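Local atomic coordinates of YusO protein (Bacillus subtilis, PDB entry 1S3J), a protein that represses the multidrug resistance operon mdtRP by binding directly to its promoter region as a homodimer of the MarR family. Residues R83-N86 with V92-L95; Q33-A38 with D102-E107; Q16-K21 with A117-F122; L40-S45 with S55-R60; M61-K64 with L70-D73. All coordinates share one frame; numbering follows the deposited sequence.

How the contacts relate
Four of the five contacts lie in or beside the winged helix-turn-helix part of the chain, and contact 3 stands apart. Contacts 4, 5 and 1 follow in series along the sequence: helix 37-49 against helix 54-61, then the turn before helix 65-77 against that helix, then the hairpin 81-85/93-97. The centres of contacts 4 and 5 are about 8 Å apart, and each lies about 14 Å from the centre of contact 1. Contact 2 encloses all three along the chain, and contact 3 encloses contact 2; both use helix 99-120, with centres about 21 Å apart. This helix thus runs from the DNA-binding part to the region where the two subunits meet.

Contact 1: R83-N86 with V92-L95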
# COMPACT_ATOMS: atom_id res chain seq x y z
N ARG A 83 10.00 -27.72 -0.38
CA ARG A 83 9.37 -28.15 -1.60
C ARG A 83 9.26 -29.66 -1.61
O ARG A 83 10.18 -30.34 -1.19
CB ARG A 83 10.17 -27.73 -2.83
CG ARG A 83 10.37 -26.25 -2.99
CD ARG A 83 10.87 -25.87 -4.34
NE ARG A 83 11.97 -24.92 -4.24
CZ ARG A 83 12.11 -23.85 -5.00
NH1 ARG A 83 11.24 -23.56 -5.96
NH2 ARG A 83 13.14 -23.05 -4.80
N THR A 84 8.14 -30.16 -2.10
CA THR A 84 7.89 -31.59 -2.29
C THR A 84 7.17 -31.82 -3.63
O THR A 84 6.60 -30.90 -4.22
CB THR A 84 7.06 -32.17 -1.10
OG1 THR A 84 5.92 -31.34 -0.81
CG2 THR A 84 7.90 -32.14 0.21
N HIS A 85 7.25 -33.05 -4.15
CA HIS A 85 6.52 -33.40 -5.35
C HIS A 85 5.06 -33.60 -4.98
O HIS A 85 4.74 -34.11 -3.90
CB HIS A 85 7.08 -34.66 -6.00
CG HIS A 85 8.52 -34.53 -6.37
ND1 HIS A 85 8.96 -33.62 -7.31
CD2 HIS A 85 9.63 -35.15 -5.91
CE1 HIS A 85 10.28 -33.71 -7.43
NE2 HIS A 85 10.70 -34.64 -6.59
N ASN A 86 4.20 -33.18 -5.90
CA ASN A 86 2.77 -33.32 -5.77
C ASN A 86 2.43 -34.78 -5.96
O ASN A 86 3.03 -35.45 -6.79
CB ASN A 86 2.11 -32.47 -6.86
CG ASN A 86 0.60 -32.49 -6.80
OD1 ASN A 86 -0.02 -33.34 -7.42
ND2 ASN A 86 0.01 -31.53 -6.11
N VAL A 92 4.89 -31.53 -10.63
CA VAL A 92 4.50 -30.24 -10.06
C VAL A 92 4.93 -30.16 -8.60
O VAL A 92 4.93 -31.17 -7.87
CB VAL A 92 2.99 -29.84 -10.32
CG1 VAL A 92 2.39 -30.56 -11.53
CG2 VAL A 92 2.13 -30.03 -9.10
N ILE A 93 5.32 -28.96 -8.19
CA ILE A 93 5.97 -28.71 -6.90
C ILE A 93 4.93 -28.17 -5.91
O ILE A 93 4.24 -27.21 -6.22
CB ILE A 93 7.13 -27.70 -7.10
CG1 ILE A 93 8.12 -28.18 -8.18
CG2 ILE A 93 7.82 -27.40 -5.79
CD1 ILE A 93 8.72 -29.56 -7.96
N ASP A 94 4.80 -28.81 -4.75
CA ASP A 94 4.05 -28.23 -3.62
C ASP A 94 4.99 -27.50 -2.68
O ASP A 94 6.09 -27.99 -2.41
CB ASP A 94 3.37 -29.28 -2.77
CG ASP A 94 2.29 -30.02 -3.49
OD1 ASP A 94 1.72 -29.48 -4.47
OD2 ASP A 94 1.93 -31.16 -3.13
N LEU A 95 4.53 -26.36 -2.16
CA LEU A 95 5.19 -25.70 -1.04
C LEU A 95 4.47 -25.95 0.28
O LEU A 95 3.26 -26.13 0.31
CB LEU A 95 5.29 -24.20 -1.29
CG LEU A 95 6.03 -23.81 -2.57
CD1 LEU A 95 6.01 -22.31 -2.79
CD2 LEU A 95 7.45 -24.35 -2.53
O HOH W 1 6.02 -28.74 0.47
O HOH W 2 3.63 -32.76 -1.88
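Arg-83 to His-85 and Ile-93 to Leu-95 pair antiparallel, their short axes approaching to 4.6 Å at 139° between chain directions, and the segments together form part of the beta hairpin that is the wing of the winged helix-turn-helix fold. Thr-84 and Asp-94 are the hydrogen-bonded pair: Thr-84 N gives to Asp-94 O (3.0 Å) and Asp-94 N to Thr-84 O (2.8 Å). Beyond them Asn-86 N reaches Val-92 O at 2.9 Å, extending the pairing into the loop.

The face carrying Arg-83 and Leu-95 turns inward. Arg-83 runs alongside Leu-95, with Arg-83 CG 3.5 Å from Leu-95 CD2. Its methylene chain also crosses over Ile-93 CG2 and so serves as apolar packing, while its guanidinium group goes on to a salt bridge with Asp-73 on helix 65-77. Leucine fits here because it also packs against Ile-57.

Polar residues occupy the other face, where water can join them. One water accepts from Thr-84 OG1 and donates to His-85 O and Asp-94 OD2; a second donates to Thr-84 OG1 and Asp-94 O. With CG of Asn-86 anti to its own N (chi1 -178°), the amide swings across to the Asp-94 carboxylate. There Asn-86 ND2 meets the syn lone pair of Asp-94 OD1 at 3.1 Å in an almost straight bond (177°), although the two planes are steeply turned against each other.

Contact 2: Q33-A38 with D102-E107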
# COMPACT_ATOMS: atom_id res chain seq x y z
N GLN A 33 13.18 -8.87 10.53
CA GLN A 33 12.90 -10.31 10.53
C GLN A 33 13.36 -10.99 9.21
O GLN A 33 13.24 -12.19 9.06
CB GLN A 33 11.41 -10.56 10.82
CG GLN A 33 10.96 -10.25 12.26
CD GLN A 33 11.61 -11.17 13.31
OE1 GLN A 33 11.55 -12.41 13.20
NE2 GLN A 33 12.25 -10.55 14.32
N GLY A 34 13.89 -10.22 8.28
CA GLY A 34 14.52 -10.74 7.08
C GLY A 34 13.61 -11.08 5.91
O GLY A 34 14.10 -11.57 4.89
N VAL A 35 12.31 -10.83 6.04
CA VAL A 35 11.33 -11.20 5.02
C VAL A 35 10.76 -9.96 4.31
O VAL A 35 10.66 -8.88 4.89
CB VAL A 35 10.17 -12.11 5.61
CG1 VAL A 35 10.65 -12.88 6.82
CG2 VAL A 35 8.93 -11.32 5.96
N THR A 36 10.42 -10.13 3.04
CA THR A 36 9.80 -9.08 2.25
C THR A 36 8.28 -9.27 2.25
O THR A 36 7.80 -10.32 2.69
CB THR A 36 10.30 -9.13 0.80
OG1 THR A 36 9.96 -10.41 0.21
CG2 THR A 36 11.86 -9.00 0.74
N PRO A 37 7.54 -8.28 1.78
CA PRO A 37 6.10 -8.43 1.59
C PRO A 37 5.70 -9.64 0.76
O PRO A 37 4.68 -10.24 1.08
CB PRO A 37 5.70 -7.14 0.85
CG PRO A 37 6.70 -6.15 1.29
CD PRO A 37 8.00 -6.92 1.43
N ALA A 38 6.43 -9.97 -0.29
CA ALA A 38 6.03 -11.09 -1.15
C ALA A 38 6.28 -12.41 -0.43
O ALA A 38 5.47 -13.34 -0.51
CB ALA A 38 6.76 -11.05 -2.50
N ASP A 102 6.89 -21.43 10.21
CA ASP A 102 5.70 -21.17 11.02
C ASP A 102 6.05 -20.17 12.12
O ASP A 102 5.34 -19.20 12.33
CB ASP A 102 5.20 -22.48 11.64
CG ASP A 102 3.87 -22.32 12.34
OD1 ASP A 102 2.84 -22.22 11.64
OD2 ASP A 102 3.78 -22.29 13.58
N ILE A 103 7.16 -20.41 12.79
CA ILE A 103 7.63 -19.53 13.85
C ILE A 103 7.96 -18.14 13.30
O ILE A 103 7.69 -17.14 13.95
CB ILE A 103 8.86 -20.16 14.54
CG1 ILE A 103 8.45 -21.41 15.32
CG2 ILE A 103 9.54 -19.16 15.48
CD1 ILE A 103 9.62 -22.37 15.58
N LYS A 104 8.53 -18.08 12.10
CA LYS A 104 8.93 -16.81 11.51
C LYS A 104 7.70 -16.02 11.06
O LYS A 104 7.67 -14.80 11.23
CB LYS A 104 9.89 -17.01 10.34
CG LYS A 104 10.73 -15.78 9.99
CD LYS A 104 11.52 -15.29 11.20
CE LYS A 104 12.59 -14.34 10.81
NZ LYS A 104 13.57 -14.18 11.91
N PHE A 105 6.70 -16.72 10.52
CA PHE A 105 5.46 -16.08 10.11
C PHE A 105 4.73 -15.50 11.32
O PHE A 105 4.03 -14.48 11.20
CB PHE A 105 4.53 -17.04 9.37
CG PHE A 105 3.18 -16.46 9.08
CD1 PHE A 105 3.03 -15.47 8.11
CD2 PHE A 105 2.07 -16.86 9.79
CE1 PHE A 105 1.78 -14.92 7.84
CE2 PHE A 105 0.81 -16.31 9.53
CZ PHE A 105 0.67 -15.35 8.56
N GLU A 106 4.90 -16.14 12.48
CA GLU A 106 4.20 -15.75 13.71
C GLU A 106 4.86 -14.54 14.35
O GLU A 106 4.18 -13.66 14.87
CB GLU A 106 4.14 -16.92 14.69
CG GLU A 106 2.81 -17.08 15.41
CD GLU A 106 1.65 -17.33 14.48
OE1 GLU A 106 1.68 -18.33 13.73
OE2 GLU A 106 0.68 -16.52 14.51
N GLU A 107 6.20 -14.52 14.30
CA GLU A 107 7.00 -13.40 14.80
C GLU A 107 6.75 -12.13 13.98
O GLU A 107 6.62 -11.05 14.53
CB GLU A 107 8.48 -13.77 14.75
CG GLU A 107 8.88 -14.86 15.74
CD GLU A 107 10.37 -15.19 15.69
OE1 GLU A 107 11.07 -14.84 14.71
OE2 GLU A 107 10.85 -15.83 16.66
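Gln-33 and Lys-104 carry this contact between the turn that leads into helix 37-49 and the side of helix 99-120. The close part is at the end of the lysine. Its chain starts with CG anti to the backbone N, bends at chi2 (56°), and then runs out nearly straight to cross the glutamine side chain obliquely. Lys-104 NZ donates to Gln-33 OE1 at 3.0 Å, but it comes from above the carbonyl plane, 53° out of it, and so not along a lone pair. Glu-107, one helical turn further on, brings its OE1 to 2.9 Å from Gln-33 OE1. As both are acceptors, this approach is not a bond; the lysine charge, in a long ion pair between Lys-104 NZ and Glu-107 OE1 at 3.8 Å, probably makes it tolerable. The glutamine amide and the carboxylate are turned 86° from each other.

The rest is looser. Val-35, a buried residue, touches the aliphatic stem of the lysine through CG1, at 4.3 Å from Lys-104 CG, and otherwise packs on Met-30 and Leu-40. Long, flexible polar side chains suit the outer part, where Glu-107 is solvent-exposed and the backbones stay well apart.

The turn is made from two helix-end motifs: Gly-34, with its positive phi, closes a Schellman motif at the end of helix 4-32, and Thr-36 is the N-cap of the next helix, its OG1 accepting from Gln-39 N. This connection between helix 4-32 and helix 37-49, lying beside helix 99-120, belongs to the mostly helical MarR fold.

Contact 3: Q16-K21 with A117-F122; sequences QALFQK and ARYLSF
Tyr-119 reaches across from helix 99-120 to Lys-21 and Leu-18 on helix 4-32, and it supplies the whole of the second segment's share in this contact. The apolar part is light: Leu-18 CD2 lies 4.4 Å from Tyr-119 CD1, obliquely to the ring. The aliphatic chain of Lys-21 passes obliquely by the phenol end; its CG is 4.0 Å from Tyr-119 OH and its CD lies at the ring edge, near its plane. The lysine then bends at chi3 and chi4, carrying its ammonium group away from the tyrosine.

The polar end of the tyrosine is served by a residue outside the two segments. Tyr-119 OH stands 3.7 Å from Lys-21 O, too long for a bond, and is instead hydrogen-bonded to Glu-25 OE1, one turn further along helix 4-32. The other oxygen of the same carboxylate takes a salt bridge from Arg-118 NH1, so Glu-25 ties two consecutive residues of helix 99-120. Tyrosine suits this place, since its ring can be buried while its hydroxyl still finds a partner.

As is usual for MarR proteins, the N- and C-terminal regions build the dimer interface, and this contact lies beside it. Ala-142 of the second subunit packs on both Lys-21 and Tyr-119, and Ile-11 of that subunit meets Leu-120 on helix 99-120.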
# COMPACT_ATOMS: atom_id res chain seq x y z
N GLN A 16 -4.37 8.60 4.56
CA GLN A 16 -3.04 8.92 4.02
C GLN A 16 -2.08 9.23 5.15
O GLN A 16 -0.88 8.90 5.07
CB GLN A 16 -3.14 10.08 3.04
CG GLN A 16 -1.85 10.49 2.29
CD GLN A 16 -1.82 11.98 1.92
OE1 GLN A 16 -2.79 12.50 1.34
NE2 GLN A 16 -0.74 12.67 2.29
N ALA A 17 -2.56 9.84 6.23
CA ALA A 17 -1.69 10.10 7.35
C ALA A 17 -1.40 8.80 8.10
O ALA A 17 -0.31 8.60 8.59
CB ALA A 17 -2.31 11.11 8.28
N LEU A 18 -2.39 7.92 8.21
CA LEU A 18 -2.18 6.66 8.93
C LEU A 18 -1.17 5.80 8.19
O LEU A 18 -0.26 5.25 8.79
CB LEU A 18 -3.51 5.93 9.17
CG LEU A 18 -4.41 6.65 10.20
CD1 LEU A 18 -5.78 6.10 10.21
CD2 LEU A 18 -3.82 6.53 11.57
N PHE A 19 -1.32 5.76 6.87
CA PHE A 19 -0.46 4.97 6.00
C PHE A 19 0.99 5.43 6.05
O PHE A 19 1.86 4.66 6.42
CB PHE A 19 -0.98 5.00 4.56
CG PHE A 19 -0.16 4.16 3.61
CD1 PHE A 19 -0.29 2.78 3.59
CD2 PHE A 19 0.74 4.75 2.75
CE1 PHE A 19 0.48 2.00 2.73
CE2 PHE A 19 1.51 3.97 1.88
CZ PHE A 19 1.37 2.59 1.87
N GLN A 20 1.25 6.69 5.72
CA GLN A 20 2.60 7.26 5.85
C GLN A 20 3.25 7.00 7.20
O GLN A 20 4.46 6.93 7.30
CB GLN A 20 2.57 8.76 5.61
CG GLN A 20 2.33 9.18 4.16
CD GLN A 20 1.91 10.65 4.06
OE1 GLN A 20 1.00 11.10 4.77
NE2 GLN A 20 2.58 11.40 3.20
N LYS A 21 2.44 6.89 8.24
CA LYS A 21 2.93 6.64 9.60
C LYS A 21 3.12 5.15 9.92
O LYS A 21 3.99 4.79 10.71
CB LYS A 21 1.95 7.23 10.60
CG LYS A 21 2.58 8.08 11.68
CD LYS A 21 1.50 8.64 12.62
CE LYS A 21 0.71 9.83 12.02
NZ LYS A 21 1.52 11.08 11.89
N ALA A 117 -2.01 -2.24 17.13
CA ALA A 117 -2.71 -2.15 18.40
C ALA A 117 -2.29 -0.93 19.21
O ALA A 117 -3.01 -0.54 20.12
CB ALA A 117 -2.48 -3.43 19.24
N ARG A 118 -1.16 -0.31 18.89
CA ARG A 118 -0.79 0.96 19.52
C ARG A 118 -1.72 2.06 19.04
O ARG A 118 -2.07 2.95 19.79
CB ARG A 118 0.66 1.35 19.22
CG ARG A 118 1.68 0.61 20.06
CD ARG A 118 3.08 1.26 20.15
NE ARG A 118 3.28 2.38 19.21
CZ ARG A 118 3.69 2.25 17.94
NH1 ARG A 118 3.93 1.06 17.41
NH2 ARG A 118 3.84 3.34 17.19
N TYR A 119 -2.11 1.98 17.77
CA TYR A 119 -3.07 2.93 17.23
C TYR A 119 -4.48 2.60 17.70
O TYR A 119 -5.17 3.46 18.20
CB TYR A 119 -3.00 2.99 15.71
CG TYR A 119 -1.67 3.47 15.21
CD1 TYR A 119 -1.46 4.80 14.90
CD2 TYR A 119 -0.62 2.58 15.04
CE1 TYR A 119 -0.21 5.24 14.44
CE2 TYR A 119 0.62 3.00 14.58
CZ TYR A 119 0.82 4.32 14.29
OH TYR A 119 2.06 4.72 13.83
N LEU A 120 -4.87 1.33 17.60
CA LEU A 120 -6.24 0.91 17.89
C LEU A 120 -6.62 1.10 19.35
O LEU A 120 -7.80 1.26 19.66
CB LEU A 120 -6.44 -0.55 17.49
CG LEU A 120 -6.33 -0.81 15.99
CD1 LEU A 120 -6.50 -2.30 15.68
CD2 LEU A 120 -7.31 0.04 15.20
N SER A 121 -5.63 1.11 20.24
CA SER A 121 -5.91 1.23 21.66
C SER A 121 -6.46 2.60 22.08
O SER A 121 -6.99 2.71 23.19
CB SER A 121 -4.68 0.87 22.49
OG SER A 121 -3.62 1.77 22.23
N PHE A 122 -6.36 3.62 21.21
CA PHE A 122 -6.97 4.93 21.42
C PHE A 122 -8.47 4.91 21.14
O PHE A 122 -9.15 5.89 21.39
CB PHE A 122 -6.35 5.97 20.48
CG PHE A 122 -4.94 6.38 20.85
CD1 PHE A 122 -4.70 7.47 21.68
CD2 PHE A 122 -3.85 5.68 20.36
CE1 PHE A 122 -3.40 7.86 22.00
CE2 PHE A 122 -2.54 6.05 20.70
CZ PHE A 122 -2.32 7.13 21.51

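Contact 4: L40-S45 with S55-R60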
# COMPACT_ATOMS: atom_id res chain seq x y z
N LEU A 40 6.23 -12.70 2.77
CA LEU A 40 5.23 -12.72 3.85
C LEU A 40 3.92 -13.23 3.28
O LEU A 40 3.25 -14.05 3.92
CB LEU A 40 5.05 -11.34 4.51
CG LEU A 40 3.95 -11.32 5.61
CD1 LEU A 40 4.40 -12.16 6.82
CD2 LEU A 40 3.54 -9.91 6.05
N PHE A 41 3.58 -12.80 2.07
CA PHE A 41 2.38 -13.27 1.42
C PHE A 41 2.40 -14.79 1.20
O PHE A 41 1.36 -15.45 1.32
CB PHE A 41 2.15 -12.54 0.09
CG PHE A 41 0.84 -12.92 -0.59
CD1 PHE A 41 -0.29 -12.12 -0.47
CD2 PHE A 41 0.74 -14.10 -1.32
CE1 PHE A 41 -1.51 -12.49 -1.08
CE2 PHE A 41 -0.44 -14.47 -1.94
CZ PHE A 41 -1.57 -13.66 -1.82
N VAL A 42 3.57 -15.34 0.87
CA VAL A 42 3.69 -16.77 0.63
C VAL A 42 3.52 -17.53 1.94
O VAL A 42 2.81 -18.52 2.01
CB VAL A 42 5.03 -17.13 -0.00
CG1 VAL A 42 5.15 -18.64 -0.14
CG2 VAL A 42 5.19 -16.46 -1.39
N LEU A 43 4.18 -17.04 2.98
CA LEU A 43 4.12 -17.65 4.29
C LEU A 43 2.69 -17.70 4.81
O LEU A 43 2.29 -18.71 5.35
CB LEU A 43 5.04 -16.93 5.28
CG LEU A 43 6.54 -17.09 5.05
CD1 LEU A 43 7.35 -16.42 6.20
CD2 LEU A 43 6.95 -18.56 4.86
N ALA A 44 1.93 -16.63 4.60
CA ALA A 44 0.54 -16.53 5.06
C ALA A 44 -0.41 -17.44 4.29
O ALA A 44 -1.25 -18.11 4.88
CB ALA A 44 0.05 -15.06 4.98
N SER A 45 -0.27 -17.47 2.96
CA SER A 45 -0.96 -18.45 2.13
C SER A 45 -0.69 -19.91 2.53
O SER A 45 -1.55 -20.76 2.37
CB SER A 45 -0.59 -18.27 0.66
OG SER A 45 -0.86 -16.95 0.25
N SER A 55 2.07 -23.10 -8.95
CA SER A 55 1.16 -22.46 -9.90
C SER A 55 -0.05 -21.79 -9.23
O SER A 55 -0.65 -20.86 -9.79
CB SER A 55 0.66 -23.47 -10.94
OG SER A 55 -0.29 -24.36 -10.41
N GLU A 56 -0.42 -22.28 -8.04
CA GLU A 56 -1.53 -21.71 -7.30
C GLU A 56 -1.13 -20.38 -6.69
O GLU A 56 -1.85 -19.40 -6.79
CB GLU A 56 -2.01 -22.67 -6.20
CG GLU A 56 -2.80 -23.87 -6.71
CD GLU A 56 -3.25 -24.80 -5.59
OE1 GLU A 56 -2.40 -25.22 -4.76
OE2 GLU A 56 -4.45 -25.10 -5.53
N ILE A 57 0.04 -20.34 -6.05
CA ILE A 57 0.57 -19.10 -5.48
C ILE A 57 0.78 -18.07 -6.58
O ILE A 57 0.42 -16.91 -6.41
CB ILE A 57 1.89 -19.38 -4.74
CG1 ILE A 57 1.59 -20.09 -3.43
CG2 ILE A 57 2.66 -18.10 -4.48
CD1 ILE A 57 2.82 -20.52 -2.68
N ALA A 58 1.35 -18.49 -7.71
CA ALA A 58 1.58 -17.59 -8.82
C ALA A 58 0.27 -16.93 -9.22
O ALA A 58 0.22 -15.73 -9.42
CB ALA A 58 2.19 -18.34 -10.00
N GLU A 59 -0.78 -17.74 -9.29
CA GLU A 59 -2.12 -17.30 -9.68
C GLU A 59 -2.67 -16.24 -8.72
O GLU A 59 -3.10 -15.18 -9.16
CB GLU A 59 -3.05 -18.52 -9.69
CG GLU A 59 -4.29 -18.43 -10.56
CD GLU A 59 -5.00 -19.77 -10.69
OE1 GLU A 59 -4.52 -20.78 -10.10
OE2 GLU A 59 -6.04 -19.84 -11.40
N ARG A 60 -2.64 -16.53 -7.42
CA ARG A 60 -3.14 -15.61 -6.40
C ARG A 60 -2.36 -14.29 -6.39
O ARG A 60 -2.91 -13.24 -6.07
CB ARG A 60 -3.10 -16.23 -5.00
CG ARG A 60 -4.07 -17.38 -4.77
CD ARG A 60 -3.48 -18.51 -3.93
NE ARG A 60 -4.37 -19.66 -3.88
CZ ARG A 60 -5.28 -19.89 -2.92
NH1 ARG A 60 -5.44 -19.04 -1.91
NH2 ARG A 60 -6.03 -20.99 -2.99
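Within the predicted DNA-binding helix-turn-helix, residues 54-77, helix 54-61 is the first helix, and Ile-57 on it meets Val-42 of the preceding helix 37-49. Val-42 CG1 touches Ile-57 CD1 at 3.9 Å, the two side chains crossing at about a right angle. Valine brings this methyl forward by holding CG1 anti to its backbone N (chi1 176°), whereas isoleucine reaches the rest of the way with its extended CG1-CD1 arm. Short and long branched side chains thus share the gap between helices whose CA atoms come to 7.2 Å at this pair.

Nearer the surface, the edge of the Phe-41 ring faces the stem of Arg-60, Phe-41 CZ to Arg-60 CB 4.4 Å. Arginine suits this rim, as its CB can lie at the ring edge while the charged end extends onward. On the backbone of the same phenylalanine, Phe-41 O is gripped twice, by Ser-45 N (3.1 Å) and Ser-45 OG (2.9 Å). The two donors come from opposite faces of the carbonyl plane, so the hydroxyl is satisfied within its own helix without displacing the backbone bond.

Helix 65-77 closes over this pair through Val-68 on Ile-57 and Leu-75 on Val-42, while Leu-40 and Ala-44 of helix 37-49 pack against Phe-105 of helix 99-120.

Contact 5: M61-K64 with L70-D73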
# COMPACT_ATOMS: atom_id res chain seq x y z
N MSE A 61 -1.07 -14.36 -6.72
CA MSE A 61 -0.21 -13.19 -6.71
C MSE A 61 -0.17 -12.48 -8.07
O MSE A 61 0.40 -11.40 -8.18
CB MSE A 61 1.20 -13.58 -6.30
CG MSE A 61 1.25 -14.14 -4.90
SE MSE A 61 3.04 -14.47 -4.29
CE MSE A 61 3.61 -12.59 -3.94
N GLU A 62 -0.77 -13.10 -9.08
CA GLU A 62 -0.75 -12.62 -10.47
C GLU A 62 0.67 -12.30 -10.92
O GLU A 62 0.98 -11.19 -11.38
CB GLU A 62 -1.74 -11.45 -10.67
CG GLU A 62 -3.18 -11.85 -10.31
CD GLU A 62 -4.22 -10.80 -10.64
OE1 GLU A 62 -4.47 -9.90 -9.80
OE2 GLU A 62 -4.81 -10.89 -11.74
N VAL A 63 1.54 -13.30 -10.77
CA VAL A 63 2.91 -13.26 -11.25
C VAL A 63 3.25 -14.59 -11.92
O VAL A 63 2.50 -15.55 -11.83
CB VAL A 63 3.90 -13.00 -10.10
CG1 VAL A 63 3.60 -11.66 -9.42
CG2 VAL A 63 3.88 -14.15 -9.08
N LYS A 64 4.39 -14.65 -12.58
CA LYS A 64 4.80 -15.84 -13.32
C LYS A 64 5.22 -16.93 -12.34
O LYS A 64 5.76 -16.62 -11.27
CB LYS A 64 5.97 -15.55 -14.28
CG LYS A 64 5.70 -14.44 -15.31
CD LYS A 64 4.86 -14.93 -16.48
CE LYS A 64 4.92 -13.97 -17.66
NZ LYS A 64 4.28 -14.56 -18.86
N LEU A 70 11.52 -18.16 -7.48
CA LEU A 70 12.58 -17.38 -6.85
C LEU A 70 12.25 -17.02 -5.39
O LEU A 70 13.13 -17.00 -4.53
CB LEU A 70 12.87 -16.11 -7.65
CG LEU A 70 13.96 -15.21 -7.08
CD1 LEU A 70 15.27 -15.98 -7.04
CD2 LEU A 70 14.11 -13.93 -7.91
N MSE A 71 10.99 -16.73 -5.09
CA MSE A 71 10.60 -16.48 -3.70
C MSE A 71 10.86 -17.75 -2.89
O MSE A 71 11.43 -17.71 -1.81
CB MSE A 71 9.13 -16.12 -3.61
CG MSE A 71 8.78 -14.73 -4.10
SE MSE A 71 6.86 -14.61 -4.39
CE MSE A 71 6.89 -13.39 -5.95
N ALA A 72 10.41 -18.87 -3.44
CA ALA A 72 10.61 -20.17 -2.81
C ALA A 72 12.08 -20.45 -2.56
O ALA A 72 12.42 -20.94 -1.49
CB ALA A 72 10.00 -21.26 -3.68
N ASP A 73 12.96 -20.12 -3.51
CA ASP A 73 14.41 -20.32 -3.32
C ASP A 73 14.88 -19.59 -2.08
O ASP A 73 15.59 -20.14 -1.26
CB ASP A 73 15.22 -19.75 -4.51
CG ASP A 73 15.19 -20.65 -5.74
OD1 ASP A 73 14.99 -21.86 -5.60
OD2 ASP A 73 15.39 -20.22 -6.90
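A turn faces the middle of a helix here, Met-61 to Lys-64 against Leu-70 to Asp-73, and the backbones stay far apart, 11.2 Å between Val-63 CA and Met-71 CA at their nearest. The chain from Met-61 to Lys-64 leads from helix 54-61 into helix 65-77, the second helix of the helix-turn-helix motif, which in this family is generally the one that reads DNA. Glu-62 leaves the first helix with positive phi (50°) in a Schellman motif, and Lys-64 takes the N-cap position of the second helix, so the chain changes direction within a few residues.

Such a gap calls for long side chains, and methionine is well suited: unbranched, flexible and apolar. Both are present here as selenomethionine, selenium standing in for the sulfur. They reach toward each other tip to tip, each beginning with CG anti to its carbonyl carbon and each bent at chi3. The bend in Met-61 (chi3 75°) turns its methyl across the tip of Met-71, so that selenium and methyl both touch it, with Met-61 SE 3.8 Å from Met-71 SE. The packing is apolar. Ala-38, a small residue of helix 37-49, lies against both tips, while Phe-41 flanks Met-61 and Val-42 flanks Met-71, so both methionines also pack on that helix.

Val-63 adds a lighter touch from the turn, its CG2 lying 4.4 Å from Met-71 CE. Met-71 CE is also 3.9 Å from Met-61 CE.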